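Side-chain contacts in small ribosomal subunit biogenesis GTPase RsgA (Thermotoga maritima, PDB 1U0L), which probably assists late maturation of the 30S ribosomal subunit as a circularly permuted, zinc-binding GTPase that hydrolyses GTP slowly: residues I14-H19 and T24-E29; V119-K124 and S183-A188. All coordinates share one frame; numbering follows the deposited sequence.

Contacts 1 and 2 belong to two different domains and follow one another along the chain: contact 1 closes before contact 2 opens. Residues 14-19 and 24-29 form a hairpin in the N-terminal OB-fold domain, whereas 119-124 and 183-188 join a strand and a helix of the GTPase domain beside GDP. Their centres lie 26 Å apart and their nearest atoms about 13 Å apart, so they do not touch. The six-stranded sheet holding strand 117-122 also includes strands 216-218 and 224-226, whose Lys218 and Tyr224 bind Glu26 of contact 1. These bonds link the OB-fold to the nucleotide-binding domain, in which the base-recognition segment precedes the P-loop because of the circular permutation.

Contact 1: I14-H19 and T24-E29; sequences IVVSFH and TVEDEE
Ile14 and Glu26 exchange two backbone hydrogen bonds, Ile14 N to Glu26 O and Glu26 N to Ile14 O, both 2.9 Å long. Val15 faces Val25 as the next, non-hydrogen-bonded pair. A beta bulge at Val16 then shifts the register by one, so that Thr24 gives its N-H to Ser17 O and its O takes the nearly straight bond from Val16 N (176° at the hydrogen). Glu26 leaves the sheet on the face of Ile14, Ser17 and Thr24. Its CB lies 3.7 Å from Ile14 O and 4.1 Å from Val16 CG1. With CG anti to the backbone N (chi1 177°), the extended chain crosses Val16 at about a right angle, bringing OE1 4.0 Å from Val16 CG1. OE1 forms a salt bridge with Lys218, and OE2 a hydrogen bond with Tyr224 OH. Val16 CG2 instead rests 3.4 Å from Thr24 O. With both Val16 branches cut away, an alanine here would probably deprive the Glu26 stem of its apolar flank and leave a gap beside Thr24 O. Strand 33-38 continues the OB-fold sheet beyond Val25, while Val15 and Val25 reach Val55 and Tyr57 of strand 54-58 and Val16 bonds through its backbone to Leu216.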
loop_
_atom_site.group_PDB
_atom_site.type_symbol
_atom_site.label_atom_id
_atom_site.label_comp_id
_atom_site.label_asym_id
_atom_site.label_seq_id
_atom_site.Cartn_x
_atom_site.Cartn_y
_atom_site.Cartn_z
ATOM N N ILE A 14 -5.433 -16.487 9.896
ATOM C CA ILE A 14 -5.107 -15.088 9.619
ATOM C C ILE A 14 -6.210 -14.238 10.233
ATOM O O ILE A 14 -7.387 -14.507 10.008
ATOM C CB ILE A 14 -5.072 -14.771 8.094
ATOM C CG1 ILE A 14 -4.105 -15.712 7.365
ATOM C CG2 ILE A 14 -4.611 -13.338 7.872
ATOM C CD1 ILE A 14 -4.632 -17.115 7.149
ATOM N N VAL A 15 -5.847 -13.234 11.025
ATOM C CA VAL A 15 -6.857 -12.358 11.610
ATOM C C VAL A 15 -7.491 -11.529 10.493
ATOM O O VAL A 15 -6.789 -11.005 9.632
ATOM C CB VAL A 15 -6.260 -11.375 12.593
ATOM C CG1 VAL A 15 -7.352 -10.408 13.070
ATOM C CG2 VAL A 15 -5.612 -12.125 13.748
ATOM N N VAL A 16 -8.809 -11.377 10.517
ATOM C CA VAL A 16 -9.468 -10.627 9.462
ATOM C C VAL A 16 -10.341 -9.466 9.914
ATOM O O VAL A 16 -10.720 -8.620 9.101
ATOM C CB VAL A 16 -10.300 -11.554 8.614
ATOM C CG1 VAL A 16 -9.390 -12.501 7.834
ATOM C CG2 VAL A 16 -11.261 -12.303 9.514
ATOM N N SER A 17 -10.675 -9.424 11.195
ATOM C CA SER A 17 -11.478 -8.319 11.708
ATOM C C SER A 17 -11.682 -8.429 13.206
ATOM O O SER A 17 -11.391 -9.461 13.805
ATOM C CB SER A 17 -12.845 -8.272 11.019
ATOM O OG SER A 17 -13.683 -9.307 11.494
ATOM N N PHE A 18 -12.173 -7.348 13.804
ATOM C CA PHE A 18 -12.438 -7.321 15.232
ATOM C C PHE A 18 -13.913 -7.031 15.495
ATOM O O PHE A 18 -14.381 -5.907 15.357
ATOM C CB PHE A 18 -11.529 -6.297 15.897
ATOM C CG PHE A 18 -10.083 -6.670 15.834
ATOM C CD1 PHE A 18 -9.426 -6.742 14.614
ATOM C CD2 PHE A 18 -9.381 -6.985 16.988
ATOM C CE1 PHE A 18 -8.091 -7.125 14.542
ATOM C CE2 PHE A 18 -8.045 -7.370 16.928
ATOM C CZ PHE A 18 -7.400 -7.440 15.701
ATOM N N HIS A 19 -14.633 -8.079 15.876
ATOM C CA HIS A 19 -16.065 -8.011 16.140
ATOM C C HIS A 19 -16.371 -8.177 17.641
ATOM O O HIS A 19 -15.630 -8.844 18.364
ATOM C CB HIS A 19 -16.745 -9.116 15.321
ATOM C CG HIS A 19 -18.219 -8.938 15.150
ATOM N ND1 HIS A 19 -19.100 -8.947 16.209
ATOM C CD2 HIS A 19 -18.970 -8.765 14.037
ATOM C CE1 HIS A 19 -20.331 -8.786 15.758
ATOM N NE2 HIS A 19 -20.280 -8.674 14.443
ATOM N N THR A 24 -11.594 -12.015 15.248
ATOM C CA THR A 24 -12.177 -12.962 14.303
ATOM C C THR A 24 -11.032 -13.500 13.458
ATOM O O THR A 24 -10.357 -12.726 12.785
ATOM C CB THR A 24 -13.163 -12.265 13.340
ATOM O OG1 THR A 24 -14.001 -11.365 14.076
ATOM C CG2 THR A 24 -14.033 -13.295 12.626
ATOM N N VAL A 25 -10.800 -14.808 13.488
ATOM C CA VAL A 25 -9.723 -15.378 12.679
ATOM C C VAL A 25 -10.287 -16.263 11.586
ATOM O O VAL A 25 -11.411 -16.736 11.676
ATOM C CB VAL A 25 -8.717 -16.231 13.523
ATOM C CG1 VAL A 25 -8.802 -15.847 14.992
ATOM C CG2 VAL A 25 -8.974 -17.715 13.321
ATOM N N GLU A 26 -9.495 -16.482 10.551
ATOM C CA GLU A 26 -9.902 -17.337 9.449
ATOM C C GLU A 26 -8.915 -18.487 9.420
ATOM O O GLU A 26 -7.716 -18.276 9.579
ATOM C CB GLU A 26 -9.845 -16.575 8.137
ATOM C CG GLU A 26 -10.193 -17.420 6.939
ATOM C CD GLU A 26 -10.282 -16.603 5.670
ATOM O OE1 GLU A 26 -10.905 -15.519 5.719
ATOM O OE2 GLU A 26 -9.741 -17.047 4.634
ATOM N N ASP A 27 -9.415 -19.700 9.218
ATOM C CA ASP A 27 -8.552 -20.880 9.201
ATOM C C ASP A 27 -7.688 -20.971 7.940
ATOM O O ASP A 27 -8.194 -21.033 6.823
ATOM C CB ASP A 27 -9.408 -22.143 9.360
ATOM C CG ASP A 27 -8.579 -23.394 9.529
ATOM O OD1 ASP A 27 -7.851 -23.491 10.536
ATOM O OD2 ASP A 27 -8.660 -24.284 8.653
ATOM N N GLU A 28 -6.375 -20.978 8.141
ATOM C CA GLU A 28 -5.414 -21.051 7.046
ATOM C C GLU A 28 -5.621 -22.275 6.162
ATOM O O GLU A 28 -5.453 -22.201 4.945
ATOM C CB GLU A 28 -3.990 -21.062 7.607
ATOM C CG GLU A 28 -2.898 -21.229 6.563
ATOM C CD GLU A 28 -1.508 -21.236 7.177
ATOM O OE1 GLU A 28 -1.097 -20.196 7.740
ATOM O OE2 GLU A 28 -0.830 -22.283 7.101
ATOM N N GLU A 29 -5.967 -23.401 6.781
ATOM C CA GLU A 29 -6.194 -24.642 6.047
ATOM C C GLU A 29 -7.365 -24.414 5.099
ATOM O O GLU A 29 -7.201 -23.852 4.017
ATOM C CB GLU A 29 -6.525 -25.780 7.023
ATOM C CG GLU A 29 -6.281 -27.192 6.484
ATOM C CD GLU A 29 -4.850 -27.670 6.692
ATOM O OE1 GLU A 29 -4.402 -27.717 7.859
ATOM O OE2 GLU A 29 -4.172 -28.000 5.694
#

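Contact 2: V119-K124 and S183-A188; sequences VMVINK and SSLLNA. With GDP (guanosine-5'-diphosphate), chain E.
The alpha-phosphate oxygen O2A of GDP is gripped twice by Ser184, by its backbone N at 2.7 Å and by its hydroxyl OG at 2.6 Å. The hydroxyl reaches it because OG lies anti to the carbonyl carbon, beside the backbone N (chi1 -57°), so that both donors converge on one oxygen. One residue earlier, Ser183 N binds the beta-phosphate oxygen O3B at 2.7 Å. These amides at the start of helix 182-189 continue the P-loop, whose Gly179, Gly181 and Lys182 also bind GDP through their backbone N atoms. On the other segment, Lys124 lays its aliphatic chain over a face of guanine, CG 3.6 Å from C6 of the base. The bends at chi2 and chi4 carry NZ to the ribose oxygen O4', 3.0 Å away, and NZ is also bonded to Gly179 O, which ties the base-recognition segment to the P-loop. Asn123 and Asp126 belong to the same NKxD signature, and Asp126 OD2 binds GDP. Between the two segments the packing is modest: Leu185 meets the Asn123 amide from the opposite direction, its CD1 3.9 Å from Asn123 CG, and the same methyl lies 4.3 Å from Val121 CG1. Strand 117-122 runs between strands 87-92 and 149-151, and Leu185 brings helix 182-189 down onto this sheet, also touching Val91 of strand 87-92.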
loop_
_atom_site.group_PDB
_atom_site.type_symbol
_atom_site.label_atom_id
_atom_site.label_comp_id
_atom_site.label_asym_id
_atom_site.label_seq_id
_atom_site.Cartn_x
_atom_site.Cartn_y
_atom_site.Cartn_z
ATOM N N VAL A 119 1.595 -1.413 -7.206
ATOM C CA VAL A 119 1.063 -1.513 -8.553
ATOM C C VAL A 119 0.260 -0.251 -8.824
ATOM O O VAL A 119 -0.767 -0.001 -8.191
ATOM C CB VAL A 119 0.185 -2.734 -8.711
ATOM C CG1 VAL A 119 -0.580 -2.658 -10.021
ATOM C CG2 VAL A 119 1.060 -3.959 -8.690
ATOM N N MET A 120 0.760 0.553 -9.756
ATOM C CA MET A 120 0.129 1.816 -10.125
ATOM C C MET A 120 -1.011 1.576 -11.102
ATOM O O MET A 120 -0.838 0.899 -12.122
ATOM C CB MET A 120 1.173 2.754 -10.749
ATOM C CG MET A 120 0.655 4.143 -11.103
ATOM S SD MET A 120 1.956 5.346 -11.542
ATOM C CE MET A 120 3.005 5.257 -10.048
ATOM N N VAL A 121 -2.181 2.116 -10.785
ATOM C CA VAL A 121 -3.334 1.949 -11.669
ATOM C C VAL A 121 -3.951 3.268 -12.156
ATOM O O VAL A 121 -4.608 3.969 -11.386
ATOM C CB VAL A 121 -4.476 1.141 -10.992
ATOM C CG1 VAL A 121 -5.623 1.013 -11.969
ATOM C CG2 VAL A 121 -3.994 -0.237 -10.530
ATOM N N ILE A 122 -3.741 3.604 -13.426
ATOM C CA ILE A 122 -4.331 4.819 -14.001
ATOM C C ILE A 122 -5.789 4.462 -14.292
ATOM O O ILE A 122 -6.081 3.762 -15.267
ATOM C CB ILE A 122 -3.702 5.198 -15.359
ATOM C CG1 ILE A 122 -2.172 5.202 -15.275
ATOM C CG2 ILE A 122 -4.266 6.560 -15.817
ATOM C CD1 ILE A 122 -1.615 6.473 -14.759
ATOM N N ASN A 123 -6.708 4.947 -13.469
ATOM C CA ASN A 123 -8.125 4.626 -13.649
ATOM C C ASN A 123 -8.972 5.650 -14.447
ATOM O O ASN A 123 -8.495 6.721 -14.823
ATOM C CB ASN A 123 -8.749 4.414 -12.267
ATOM C CG ASN A 123 -10.148 3.833 -12.339
ATOM O OD1 ASN A 123 -11.018 4.188 -11.528
ATOM N ND2 ASN A 123 -10.372 2.930 -13.302
ATOM N N LYS A 124 -10.232 5.300 -14.700
ATOM C CA LYS A 124 -11.153 6.183 -15.417
ATOM C C LYS A 124 -10.734 6.453 -16.859
ATOM O O LYS A 124 -10.978 7.538 -17.385
ATOM C CB LYS A 124 -11.279 7.534 -14.696
ATOM C CG LYS A 124 -11.816 7.493 -13.269
ATOM C CD LYS A 124 -12.578 8.783 -12.961
ATOM C CE LYS A 124 -12.541 9.192 -11.487
ATOM N NZ LYS A 124 -13.411 8.360 -10.653
ATOM N N SER A 183 -12.993 2.392 -4.514
ATOM C CA SER A 183 -14.099 1.515 -4.179
ATOM C C SER A 183 -14.779 0.940 -5.429
ATOM O O SER A 183 -15.263 -0.189 -5.410
ATOM C CB SER A 183 -15.116 2.276 -3.325
ATOM O OG SER A 183 -16.020 1.390 -2.685
ATOM N N SER A 184 -14.817 1.713 -6.511
ATOM C CA SER A 184 -15.448 1.256 -7.749
ATOM C C SER A 184 -14.652 0.140 -8.395
ATOM O O SER A 184 -15.236 -0.792 -8.956
ATOM C CB SER A 184 -15.585 2.395 -8.765
ATOM O OG SER A 184 -16.314 3.493 -8.249
ATOM N N LEU A 185 -13.322 0.239 -8.347
ATOM C CA LEU A 185 -12.464 -0.796 -8.935
ATOM C C LEU A 185 -12.664 -2.104 -8.176
ATOM O O LEU A 185 -12.796 -3.172 -8.766
ATOM C CB LEU A 185 -10.996 -0.374 -8.866
ATOM C CG LEU A 185 -10.543 0.649 -9.907
ATOM C CD1 LEU A 185 -9.195 1.243 -9.541
ATOM C CD2 LEU A 185 -10.482 -0.037 -11.257
ATOM N N LEU A 186 -12.695 -1.988 -6.854
ATOM C CA LEU A 186 -12.884 -3.119 -5.965
ATOM C C LEU A 186 -14.111 -3.913 -6.367
ATOM O O LEU A 186 -14.069 -5.148 -6.461
ATOM C CB LEU A 186 -13.053 -2.623 -4.533
ATOM C CG LEU A 186 -13.127 -3.690 -3.449
ATOM C CD1 LEU A 186 -11.914 -4.589 -3.534
ATOM C CD2 LEU A 186 -13.187 -3.021 -2.085
ATOM N N ASN A 187 -15.206 -3.195 -6.611
ATOM C CA ASN A 187 -16.460 -3.829 -6.984
ATOM C C ASN A 187 -16.408 -4.397 -8.387
ATOM O O ASN A 187 -17.147 -5.319 -8.712
ATOM C CB ASN A 187 -17.617 -2.841 -6.854
ATOM C CG ASN A 187 -18.968 -3.527 -6.911
ATOM O OD1 ASN A 187 -19.433 -3.910 -7.980
ATOM N ND2 ASN A 187 -19.593 -3.704 -5.750
ATOM N N ALA A 188 -15.535 -3.842 -9.216
ATOM C CA ALA A 188 -15.375 -4.318 -10.585
ATOM C C ALA A 188 -14.605 -5.643 -10.577
ATOM O O ALA A 188 -14.831 -6.516 -11.425
ATOM C CB ALA A 188 -14.618 -3.274 -11.418
HETATM P PB GDP E . -12.897 6.275 -4.146
HETATM O O1B GDP E . -11.517 6.263 -4.728
HETATM O O2B GDP E . -13.104 7.361 -3.100
HETATM O O3B GDP E . -13.336 4.903 -3.587
HETATM O O3A GDP E . -13.931 6.636 -5.405
HETATM P PA GDP E . -15.232 5.894 -5.876
HETATM O O1A GDP E . -16.348 6.074 -4.897
HETATM O O2A GDP E . -14.916 4.444 -6.219
HETATM O "O5'" GDP E . -15.589 6.630 -7.276
HETATM C "C5'" GDP E . -15.935 8.017 -7.266
HETATM C "C4'" GDP E . -16.890 8.325 -8.379
HETATM O "O4'" GDP E . -16.186 8.073 -9.617
HETATM C "C3'" GDP E . -18.232 7.522 -8.386
HETATM O "O3'" GDP E . -19.331 8.529 -8.569
HETATM C "C2'" GDP E . -18.119 6.594 -9.602
HETATM O "O2'" GDP E . -19.390 6.512 -10.238
HETATM C "C1'" GDP E . -16.942 7.228 -10.435
HETATM N N9 GDP E . -15.896 6.225 -11.090
HETATM C C8 GDP E . -15.083 5.359 -10.427
HETATM N N7 GDP E . -14.307 4.674 -11.291
HETATM C C5 GDP E . -14.655 5.143 -12.550
HETATM C C6 GDP E . -14.161 4.785 -13.840
HETATM O O6 GDP E . -13.281 3.955 -14.081
HETATM N N1 GDP E . -14.773 5.489 -14.899
HETATM C C2 GDP E . -15.763 6.436 -14.691
HETATM N N2 GDP E . -16.284 7.043 -15.772
HETATM N N3 GDP E . -16.225 6.772 -13.460
HETATM C C4 GDP E . -15.634 6.090 -12.448
#